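Local coordinates for Mll3558 protein (Mesorhizobium loti, PDB 3RD6), which is of unknown function but belongs to the AHA1 family of the SRPBCC superfamily, whose helix-grip fold often encloses a pocket for hydrophobic ligands, at the interface of chains A and B. Coordinates in Å, arbitrary orientation; residue numbers count along the deposited sequence, not the author numbering. Chains: chain A/B, Mll3558 protein.

The interface of chains A and B. Residues chain A 3-4, 97, 125-126; chain B 78, 80, 83-84, 106.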
loop_
_atom_site.group_PDB
_atom_site.type_symbol
_atom_site.label_atom_id
_atom_site.label_comp_id
_atom_site.label_asym_id
_atom_site.label_seq_id
_atom_site.Cartn_x
_atom_site.Cartn_y
_atom_site.Cartn_z
ATOM N N HIS A 3 17.608 -3.602 11.674
ATOM C CA HIS A 3 16.471 -2.879 11.029
ATOM C C HIS A 3 15.164 -2.995 11.824
ATOM O O HIS A 3 14.898 -4.018 12.459
ATOM C CB HIS A 3 16.265 -3.400 9.605
ATOM C CG HIS A 3 17.396 -3.075 8.680
ATOM N ND1 HIS A 3 18.626 -3.699 8.756
ATOM C CD2 HIS A 3 17.493 -2.166 7.685
ATOM C CE1 HIS A 3 19.428 -3.186 7.841
ATOM N NE2 HIS A 3 18.768 -2.254 7.176
ATOM N N SER A 4 14.343 -1.948 11.775
ATOM C CA SER A 4 13.072 -1.945 12.501
ATOM C C SER A 4 11.919 -1.371 11.691
ATOM O O SER A 4 12.108 -0.503 10.835
ATOM C CB SER A 4 13.195 -1.151 13.800
ATOM O OG SER A 4 14.263 -1.645 14.602
ATOM N N PRO A 97 15.096 5.588 2.559
ATOM C CA PRO A 97 13.651 5.344 2.433
ATOM C C PRO A 97 13.014 5.371 3.811
ATOM O O PRO A 97 13.240 4.480 4.623
ATOM C CB PRO A 97 13.592 3.970 1.777
ATOM C CG PRO A 97 14.797 3.298 2.317
ATOM C CD PRO A 97 15.855 4.371 2.221
ATOM N N PHE A 125 10.152 3.176 8.449
ATOM C CA PHE A 125 11.429 2.487 8.465
ATOM C C PHE A 125 12.601 2.930 9.306
ATOM O O PHE A 125 12.909 4.109 9.442
ATOM C CB PHE A 125 11.911 2.302 7.020
ATOM C CG PHE A 125 10.894 1.630 6.137
ATOM C CD1 PHE A 125 10.274 0.452 6.539
ATOM C CD2 PHE A 125 10.529 2.189 4.925
ATOM C CE1 PHE A 125 9.311 -0.143 5.749
ATOM C CE2 PHE A 125 9.562 1.592 4.129
ATOM C CZ PHE A 125 8.955 0.426 4.543
ATOM N N ASP A 126 13.252 1.904 9.843
ATOM C CA ASP A 126 14.448 1.983 10.657
ATOM C C ASP A 126 14.621 3.219 11.510
ATOM O O ASP A 126 15.123 4.245 11.051
ATOM C CB ASP A 126 15.666 1.767 9.754
ATOM C CG ASP A 126 15.596 0.442 9.011
ATOM O OD1 ASP A 126 15.196 -0.558 9.645
ATOM O OD2 ASP A 126 15.933 0.389 7.807
ATOM N N ASP B 78 9.582 -1.746 -0.158
ATOM C CA ASP B 78 10.876 -1.728 0.514
ATOM C C ASP B 78 11.499 -3.123 0.627
ATOM O O ASP B 78 10.842 -4.057 1.086
ATOM C CB ASP B 78 10.738 -1.142 1.931
ATOM C CG ASP B 78 12.085 -0.815 2.560
ATOM O OD1 ASP B 78 12.586 0.293 2.281
ATOM O OD2 ASP B 78 12.636 -1.649 3.330
ATOM N N VAL B 80 14.868 -5.279 2.189
ATOM C CA VAL B 80 16.092 -5.338 3.009
ATOM C C VAL B 80 16.644 -6.766 2.938
ATOM O O VAL B 80 16.178 -7.652 3.670
ATOM C CB VAL B 80 15.830 -5.001 4.502
ATOM C CG1 VAL B 80 17.127 -5.071 5.291
ATOM C CG2 VAL B 80 15.217 -3.610 4.623
ATOM N N GLN B 83 16.320 -9.650 5.443
ATOM C CA GLN B 83 15.709 -9.098 6.644
ATOM C C GLN B 83 14.270 -8.601 6.485
ATOM O O GLN B 83 13.375 -8.964 7.274
ATOM C CB GLN B 83 16.574 -7.949 7.169
ATOM C CG GLN B 83 18.058 -8.293 7.321
ATOM C CD GLN B 83 18.876 -7.153 7.910
ATOM O OE1 GLN B 83 18.570 -6.653 8.994
ATOM N NE2 GLN B 83 19.922 -6.741 7.201
ATOM N N ARG B 84 14.047 -7.776 5.463
ATOM C CA ARG B 84 12.728 -7.188 5.262
ATOM C C ARG B 84 12.169 -7.131 3.852
ATOM O O ARG B 84 12.869 -6.819 2.890
ATOM C CB ARG B 84 12.723 -5.768 5.846
ATOM C CG ARG B 84 11.407 -5.058 5.755
ATOM C CD ARG B 84 11.417 -3.792 6.563
ATOM N NE ARG B 84 12.289 -2.770 6.004
ATOM C CZ ARG B 84 12.990 -1.924 6.749
ATOM N NH1 ARG B 84 12.910 -2.006 8.076
ATOM N NH2 ARG B 84 13.759 -1.001 6.174
ATOM N N GLU B 106 9.002 -9.396 8.256
ATOM C CA GLU B 106 10.318 -9.213 8.858
ATOM C C GLU B 106 10.743 -10.550 9.434
ATOM O O GLU B 106 9.912 -11.342 9.908
ATOM C CB GLU B 106 10.284 -8.171 9.980
ATOM C CG GLU B 106 9.829 -6.806 9.550
ATOM C CD GLU B 106 9.787 -5.847 10.709
ATOM O OE1 GLU B 106 10.875 -5.466 11.201
ATOM O OE2 GLU B 106 8.667 -5.480 11.131
#
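A salt bridge between B:Arg84 and A:Asp126 joins the two copies of the protein at one end of a two-fold symmetric interface. The guanidinium meets the carboxylate end-on and tip to tip. NH1 and NH2 of B:Arg84 bond OD1 and OD2 of A:Asp126 respectively, each pair 3.1 Å apart. Both nitrogens come from above the carboxylate plane, which is turned 31° from the guanidinium. Each chain holds its own half of the pair in place. The backbone N of A:Ser4 donates to A:Asp126 OD1 at 2.7 Å, nearly along the C-O axis. Within chain B, B:Asp78 OD2 takes NE of B:Arg84 at 2.9 Å and also its NH2. B:Arg84 starts with CG anti to the backbone N (chi1 -178°) and bends at chi3 (69°). The flanking carboxylates are likely to keep it charged.

Flat groups pack beside the salt bridge. A:Phe125 CD1 lies over one guanidinium face, 3.6 Å from CZ of B:Arg84. The same ring stacks, offset, on the B:Asp78 carboxylate. An alanine at B:Arg84 would probably cost the link to A:Asp126, take two bonds from B:Asp78 OD2 and remove the guanidinium face against A:Phe125.

Apolar and weaker contacts involve A:His3. B:Val80 CG1 sits over its imidazole centre. B:Gln83 crosses it, giving a weak hydrogen bond from ND1 of A:His3 to OE1.

The patch ties the N-terminal segment and a strand end of one copy to strands 69-80 and 84-92 of the other, and may stabilise a dimer.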